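Long-range contacts in conserved uncharacterized protein (predicted phosphoesterase COG0622) (Streptococcus pneumoniae, PDB 3CK2), which is a predicted phosphoesterase of the calcineurin-like superfamily, carrying a two-manganese centre that probably hydrolyses phosphate esters, with its natural substrate not established: residues Ala106-Gly112 and Lys124-Pro130; Asp152-Asp158 and Ser171-Arg176. Numbering follows the deposited sequence.

Interaction 1. Residues Ala106-Gly112 and Lys124-Pro130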
loop_
_atom_site.group_PDB
_atom_site.type_symbol
_atom_site.label_atom_id
_atom_site.label_comp_id
_atom_site.label_asym_id
_atom_site.label_seq_id
_atom_site.Cartn_x
_atom_site.Cartn_y
_atom_site.Cartn_z
ATOM N N ALA A 106 -11.859 4.206 -8.347
ATOM C CA ALA A 106 -10.766 3.259 -8.116
ATOM C C ALA A 106 -11.315 1.863 -7.741
ATOM O O ALA A 106 -12.368 1.763 -7.117
ATOM C CB ALA A 106 -9.829 3.800 -7.010
ATOM N N ALA A 107 -10.616 0.798 -8.124
ATOM C CA ALA A 107 -10.873 -0.522 -7.543
ATOM C C ALA A 107 -10.285 -0.578 -6.109
ATOM O O ALA A 107 -10.877 -1.161 -5.178
ATOM C CB ALA A 107 -10.272 -1.648 -8.433
ATOM N N ILE A 108 -9.109 0.035 -5.961
ATOM C CA ILE A 108 -8.305 -0.045 -4.753
ATOM C C ILE A 108 -7.696 1.329 -4.457
ATOM O O ILE A 108 -7.239 2.024 -5.357
ATOM C CB ILE A 108 -7.157 -1.091 -4.872
ATOM C CG1 ILE A 108 -7.723 -2.492 -5.203
ATOM C CG2 ILE A 108 -6.278 -1.094 -3.548
ATOM C CD1 ILE A 108 -6.647 -3.560 -5.530
ATOM N N CYS A 109 -7.730 1.706 -3.190
ATOM C CA CYS A 109 -7.156 2.946 -2.689
ATOM C C CYS A 109 -6.113 2.605 -1.607
ATOM O O CYS A 109 -6.423 2.048 -0.580
ATOM C CB CYS A 109 -8.262 3.829 -2.128
ATOM S SG CYS A 109 -7.670 5.400 -1.414
ATOM N N LEU A 110 -4.863 2.912 -1.895
ATOM C CA LEU A 110 -3.736 2.556 -1.060
ATOM C C LEU A 110 -3.282 3.795 -0.321
ATOM O O LEU A 110 -3.124 4.839 -0.923
ATOM C CB LEU A 110 -2.582 2.045 -1.929
ATOM C CG LEU A 110 -2.818 0.749 -2.703
ATOM C CD1 LEU A 110 -1.557 0.410 -3.548
ATOM C CD2 LEU A 110 -3.202 -0.420 -1.740
ATOM N N TYR A 111 -3.082 3.662 0.989
ATOM C CA TYR A 111 -2.633 4.773 1.833
ATOM C C TYR A 111 -1.622 4.270 2.933
ATOM O O TYR A 111 -1.434 3.063 3.124
ATOM C CB TYR A 111 -3.860 5.576 2.384
ATOM C CG TYR A 111 -4.678 4.880 3.428
ATOM C CD1 TYR A 111 -4.523 5.183 4.767
ATOM C CD2 TYR A 111 -5.630 3.934 3.088
ATOM C CE1 TYR A 111 -5.267 4.527 5.755
ATOM C CE2 TYR A 111 -6.376 3.250 4.089
ATOM C CZ TYR A 111 -6.180 3.558 5.413
ATOM O OH TYR A 111 -6.912 2.917 6.405
ATOM N N GLY A 112 -0.929 5.223 3.571
ATOM C CA GLY A 112 -0.023 4.958 4.662
ATOM C C GLY A 112 -0.343 5.887 5.836
ATOM O O GLY A 112 -1.495 6.002 6.254
ATOM N N LYS A 124 -17.713 0.110 -3.651
ATOM C CA LYS A 124 -17.078 -1.145 -4.125
ATOM C C LYS A 124 -15.554 -1.031 -3.998
ATOM O O LYS A 124 -14.821 -1.761 -4.664
ATOM C CB LYS A 124 -17.470 -1.462 -5.565
ATOM C CG LYS A 124 -18.968 -1.573 -5.797
ATOM C CD LYS A 124 -19.336 -1.108 -7.192
ATOM C CE LYS A 124 -19.220 0.420 -7.305
ATOM N NZ LYS A 124 -19.447 0.839 -8.715
ATOM N N ILE A 125 -15.079 -0.118 -3.148
ATOM C CA ILE A 125 -13.666 0.229 -3.106
ATOM C C ILE A 125 -12.969 -0.371 -1.891
ATOM O O ILE A 125 -13.364 -0.135 -0.738
ATOM C CB ILE A 125 -13.448 1.780 -3.126
ATOM C CG1 ILE A 125 -14.304 2.434 -4.227
ATOM C CG2 ILE A 125 -11.946 2.093 -3.314
ATOM C CD1 ILE A 125 -14.311 3.961 -4.253
ATOM N N LEU A 126 -11.925 -1.148 -2.170
ATOM C CA LEU A 126 -11.000 -1.613 -1.140
ATOM C C LEU A 126 -10.042 -0.488 -0.737
ATOM O O LEU A 126 -9.312 0.057 -1.599
ATOM C CB LEU A 126 -10.179 -2.792 -1.652
ATOM C CG LEU A 126 -9.066 -3.326 -0.748
ATOM C CD1 LEU A 126 -9.631 -3.911 0.544
ATOM C CD2 LEU A 126 -8.212 -4.329 -1.502
ATOM N N PHE A 127 -10.074 -0.140 0.561
ATOM C CA PHE A 127 -9.106 0.757 1.187
ATOM C C PHE A 127 -8.141 -0.069 2.043
ATOM O O PHE A 127 -8.561 -0.866 2.882
ATOM C CB PHE A 127 -9.793 1.814 2.066
ATOM C CG PHE A 127 -10.663 2.785 1.290
ATOM C CD1 PHE A 127 -10.190 4.052 0.943
ATOM C CD2 PHE A 127 -11.945 2.435 0.918
ATOM C CE1 PHE A 127 -10.991 4.935 0.230
ATOM C CE2 PHE A 127 -12.746 3.320 0.205
ATOM C CZ PHE A 127 -12.251 4.561 -0.152
ATOM N N LEU A 128 -6.849 0.150 1.835
ATOM C CA LEU A 128 -5.809 -0.644 2.471
ATOM C C LEU A 128 -4.664 0.230 2.940
ATOM O O LEU A 128 -4.088 1.000 2.155
ATOM C CB LEU A 128 -5.260 -1.709 1.502
ATOM C CG LEU A 128 -4.076 -2.585 1.946
ATOM C CD1 LEU A 128 -4.517 -3.593 3.027
ATOM C CD2 LEU A 128 -3.561 -3.314 0.743
ATOM N N ASN A 129 -4.347 0.076 4.226
ATOM C CA ASN A 129 -3.087 0.513 4.793
ATOM C C ASN A 129 -2.338 -0.770 5.086
ATOM O O ASN A 129 -2.843 -1.646 5.824
ATOM C CB ASN A 129 -3.319 1.346 6.062
ATOM C CG ASN A 129 -2.036 2.015 6.572
ATOM O OD1 ASN A 129 -0.970 1.410 6.580
ATOM N ND2 ASN A 129 -2.148 3.262 7.008
ATOM N N PRO A 130 -1.138 -0.915 4.511
ATOM C CA PRO A 130 -0.425 -2.170 4.756
ATOM C C PRO A 130 0.149 -2.316 6.180
ATOM O O PRO A 130 0.716 -3.336 6.464
ATOM C CB PRO A 130 0.714 -2.109 3.722
ATOM C CG PRO A 130 1.015 -0.646 3.618
ATOM C CD PRO A 130 -0.346 0.006 3.661
HETATM O O HOH W 1 -8.367 0.705 5.472
#
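At the end of strand 108-110, an aromatic ring takes over: Tyr111 swings across to the partner strand, and Asn129 CB sits over its face, 3.9 Å from the ring centroid, in a CH-pi contact. The Tyr111 side chain is tied back by a water that lies 2.8 Å from Tyr111 OH and gives a weak hydrogen bond to Phe127 O at 3.0 Å. Behind this the backbones form a textbook parallel ladder in which Cys109 bonds through both N and O to Leu126 and Leu128, the neighbours of Phe127 opposite it, while Ala107 and Tyr111 contribute one bond each. Leu126 N donates to Ala107 O (3.2 Å), Cys109 N to Leu126 O (2.8 Å), Leu128 N to Cys109 O (3.1 Å) and Tyr111 N to Leu128 O (3.1 Å). These strands belong to the mixed sheet that, with a second sheet, makes the beta sandwich of calcineurin-like phosphoesterases. Ile108, Leu110, Leu126 and Leu128 share the face turned to strand 145-150 of that second sheet, and Leu110 CD2 meets Leu128 CD2 at 3.8 Å. On the other face, covered by helix 95-103, Cys109 CB packs 3.6 Å from Phe127 CD1, with Cys109 SG 4.6 Å from the ring centroid in an oblique sulfur-aromatic contact. Beyond Tyr111 the chain enters the loop carrying the manganese ligands His113 and His115, while Asn129 OD1 accepts a hydrogen bond from Gly131 N.

Interaction 2. Residues Asp152-Asp158 and Ser171-Arg176. With SRT (S,R meso-tartaric acid), chain F.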
loop_
_atom_site.group_PDB
_atom_site.type_symbol
_atom_site.label_atom_id
_atom_site.label_comp_id
_atom_site.label_asym_id
_atom_site.label_seq_id
_atom_site.Cartn_x
_atom_site.Cartn_y
_atom_site.Cartn_z
ATOM N N ASP A 152 -12.003 -11.184 -10.543
ATOM C CA ASP A 152 -13.348 -10.632 -10.761
ATOM C C ASP A 152 -14.296 -10.796 -9.572
ATOM O O ASP A 152 -15.185 -9.985 -9.391
ATOM C CB ASP A 152 -13.982 -11.212 -12.034
ATOM C CG ASP A 152 -13.430 -10.564 -13.307
ATOM O OD1 ASP A 152 -13.263 -9.323 -13.340
ATOM O OD2 ASP A 152 -13.150 -11.293 -14.280
ATOM N N SER A 153 -14.070 -11.815 -8.745
ATOM C CA SER A 153 -14.980 -12.166 -7.651
ATOM C C SER A 153 -14.551 -11.658 -6.273
ATOM O O SER A 153 -15.398 -11.406 -5.409
ATOM C CB SER A 153 -15.113 -13.685 -7.598
ATOM O OG SER A 153 -15.505 -14.173 -8.862
ATOM N N TYR A 154 -13.246 -11.518 -6.077
ATOM C CA TYR A 154 -12.653 -11.263 -4.784
ATOM C C TYR A 154 -11.448 -10.370 -4.773
ATOM O O TYR A 154 -10.628 -10.433 -5.630
ATOM C CB TYR A 154 -12.203 -12.590 -4.174
ATOM C CG TYR A 154 -13.308 -13.565 -3.974
ATOM C CD1 TYR A 154 -14.290 -13.331 -3.054
ATOM C CD2 TYR A 154 -13.386 -14.708 -4.730
ATOM C CE1 TYR A 154 -15.299 -14.199 -2.886
ATOM C CE2 TYR A 154 -14.397 -15.583 -4.567
ATOM C CZ TYR A 154 -15.352 -15.322 -3.647
ATOM O OH TYR A 154 -16.373 -16.180 -3.487
ATOM N N PHE A 155 -11.337 -9.579 -3.733
ATOM C CA PHE A 155 -10.054 -9.108 -3.208
ATOM C C PHE A 155 -9.696 -9.991 -2.002
ATOM O O PHE A 155 -10.507 -10.166 -1.088
ATOM C CB PHE A 155 -10.125 -7.681 -2.662
ATOM C CG PHE A 155 -10.511 -6.646 -3.658
ATOM C CD1 PHE A 155 -9.715 -6.395 -4.768
ATOM C CD2 PHE A 155 -11.646 -5.864 -3.454
ATOM C CE1 PHE A 155 -10.052 -5.402 -5.667
ATOM C CE2 PHE A 155 -11.998 -4.869 -4.372
ATOM C CZ PHE A 155 -11.199 -4.632 -5.466
ATOM N N LYS A 156 -8.477 -10.525 -1.989
ATOM C CA LYS A 156 -7.987 -11.279 -0.838
ATOM C C LYS A 156 -6.809 -10.498 -0.270
ATOM O O LYS A 156 -5.866 -10.219 -0.990
ATOM C CB LYS A 156 -7.579 -12.712 -1.242
ATOM C CG LYS A 156 -6.903 -13.528 -0.106
ATOM C CD LYS A 156 -7.810 -13.657 1.157
ATOM C CE LYS A 156 -7.061 -14.204 2.362
ATOM N NZ LYS A 156 -6.286 -15.406 1.956
ATOM N N VAL A 157 -6.891 -10.105 1.002
ATOM C CA VAL A 157 -5.795 -9.383 1.677
ATOM C C VAL A 157 -5.145 -10.206 2.797
ATOM O O VAL A 157 -5.817 -10.712 3.693
ATOM C CB VAL A 157 -6.289 -8.041 2.265
ATOM C CG1 VAL A 157 -5.136 -7.303 2.980
ATOM C CG2 VAL A 157 -7.011 -7.187 1.156
ATOM N N ASP A 158 -3.830 -10.367 2.706
ATOM C CA ASP A 158 -3.032 -10.945 3.785
ATOM C C ASP A 158 -2.003 -9.950 4.232
ATOM O O ASP A 158 -1.438 -9.227 3.415
ATOM C CB ASP A 158 -2.305 -12.178 3.306
ATOM C CG ASP A 158 -3.232 -13.354 3.103
ATOM O OD1 ASP A 158 -3.870 -13.848 4.073
ATOM O OD2 ASP A 158 -3.344 -13.750 1.945
ATOM N N SER A 171 -6.094 -11.396 8.088
ATOM C CA SER A 171 -6.458 -11.626 6.679
ATOM C C SER A 171 -7.933 -11.333 6.461
ATOM O O SER A 171 -8.720 -11.538 7.344
ATOM C CB SER A 171 -6.157 -13.058 6.259
ATOM O OG SER A 171 -4.779 -13.263 6.301
ATOM N N LYS A 172 -8.287 -10.820 5.284
ATOM C CA LYS A 172 -9.678 -10.564 4.923
ATOM C C LYS A 172 -9.933 -10.945 3.468
ATOM O O LYS A 172 -9.071 -10.794 2.624
ATOM C CB LYS A 172 -10.031 -9.089 5.144
ATOM C CG LYS A 172 -9.814 -8.569 6.602
ATOM C CD LYS A 172 -10.932 -7.637 7.012
ATOM C CE LYS A 172 -10.565 -6.657 8.144
ATOM N NZ LYS A 172 -11.557 -5.513 8.176
ATOM N N GLU A 173 -11.135 -11.429 3.192
ATOM C CA GLU A 173 -11.572 -11.670 1.832
ATOM C C GLU A 173 -12.832 -10.869 1.588
ATOM O O GLU A 173 -13.759 -10.979 2.367
ATOM C CB GLU A 173 -11.829 -13.169 1.577
ATOM C CG GLU A 173 -12.257 -13.425 0.134
ATOM C CD GLU A 173 -11.865 -14.785 -0.407
ATOM O OE1 GLU A 173 -12.411 -15.789 0.090
ATOM O OE2 GLU A 173 -11.040 -14.826 -1.370
ATOM N N PHE A 174 -12.842 -10.066 0.519
ATOM C CA PHE A 174 -13.998 -9.252 0.128
ATOM C C PHE A 174 -14.558 -9.710 -1.225
ATOM O O PHE A 174 -13.810 -9.889 -2.185
ATOM C CB PHE A 174 -13.593 -7.784 0.005
ATOM C CG PHE A 174 -12.919 -7.217 1.240
ATOM C CD1 PHE A 174 -13.672 -6.696 2.281
ATOM C CD2 PHE A 174 -11.539 -7.191 1.349
ATOM C CE1 PHE A 174 -13.049 -6.162 3.422
ATOM C CE2 PHE A 174 -10.914 -6.679 2.483
ATOM C CZ PHE A 174 -11.678 -6.157 3.519
ATOM N N SER A 175 -15.864 -9.900 -1.330
ATOM C CA SER A 175 -16.433 -10.161 -2.656
ATOM C C SER A 175 -16.816 -8.847 -3.346
ATOM O O SER A 175 -17.263 -7.893 -2.706
ATOM C CB SER A 175 -17.594 -11.170 -2.624
ATOM O OG SER A 175 -18.365 -11.002 -1.477
ATOM N N ARG A 176 -16.638 -8.837 -4.663
ATOM C CA ARG A 176 -16.688 -7.627 -5.486
ATOM C C ARG A 176 -17.974 -7.516 -6.322
ATOM O O ARG A 176 -18.786 -8.435 -6.320
ATOM C CB ARG A 176 -15.498 -7.624 -6.439
ATOM C CG ARG A 176 -14.157 -7.755 -5.791
ATOM C CD ARG A 176 -13.082 -7.701 -6.875
ATOM N NE ARG A 176 -13.140 -6.436 -7.606
ATOM C CZ ARG A 176 -12.352 -6.113 -8.625
ATOM N NH1 ARG A 176 -12.480 -4.927 -9.208
ATOM N NH2 ARG A 176 -11.426 -6.960 -9.050
HETATM O O1 SRT F . -6.494 -17.038 4.148
HETATM O O11 SRT F . -6.321 -17.435 6.312
HETATM C C1 SRT F . -5.810 -17.243 5.179
HETATM C C2 SRT F . -4.308 -17.230 5.052
HETATM O O2 SRT F . -3.951 -16.013 4.402
HETATM C C3 SRT F . -3.721 -18.377 4.206
HETATM O O3 SRT F . -4.650 -19.468 4.104
HETATM C C4 SRT F . -2.381 -18.860 4.737
HETATM O O4 SRT F . -1.745 -19.709 4.068
HETATM O O41 SRT F . -1.905 -18.398 5.801
#
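Ser171 OG donates a very short hydrogen bond of 2.5 Å to Asp158 OD1 at the loop end of an antiparallel beta hairpin, where the connection returns to the second strand, 172-175, which forms one edge of its sheet. Nearby, Lys156 NZ donates to tartrate O1 at 2.7 Å and makes a long salt bridge to Asp158 OD2 at 3.4 Å; Arg147 is a second partner of that carboxylate. The backbones then pair in reciprocal fashion: Phe155 N bonds to Phe174 O (2.9 Å) and Phe174 N to Phe155 O (2.8 Å), as do Val157 N with Lys172 O (2.8 Å) and Lys172 N with Val157 O (2.9 Å). Arg176 N to Ser153 O, 2.9 Å, extends the ladder to the chain terminus. Side chains alternate, so Tyr154, Lys156, Glu173 and Ser175 share one face, while Phe155, Val157 and Phe174 turn inward against strands 117-122 and 125-130. Arg176, whose NH2 bonds to Asp151 O, lies across the Phe155 ring, its CD 3.8 Å from the centroid.

A beta sandwich is held together by what its sheets present to each other, and here interactions 1 and 2 meet face to face, their centres about 12 Å apart. Leu126 CD1 touches Phe174 CE2 at 3.6 Å, Ile108 CG1 touches Phe155 CE1 at 3.8 Å, and Leu128 CD1 reaches Val157 CG1 at 3.8 Å. At one end of this apolar seam, Ala107 O lies 3.5 Å from Phe155 CZ. The two contacts serve different surroundings: interaction 1 runs up to the metal centre, with the side-chain position of Gly112 about 7 Å from a manganese ion, whereas interaction 2 supplies three of the four tartrate-pocket residues. The side chain of Leu128 is about 13 Å from the tartrate.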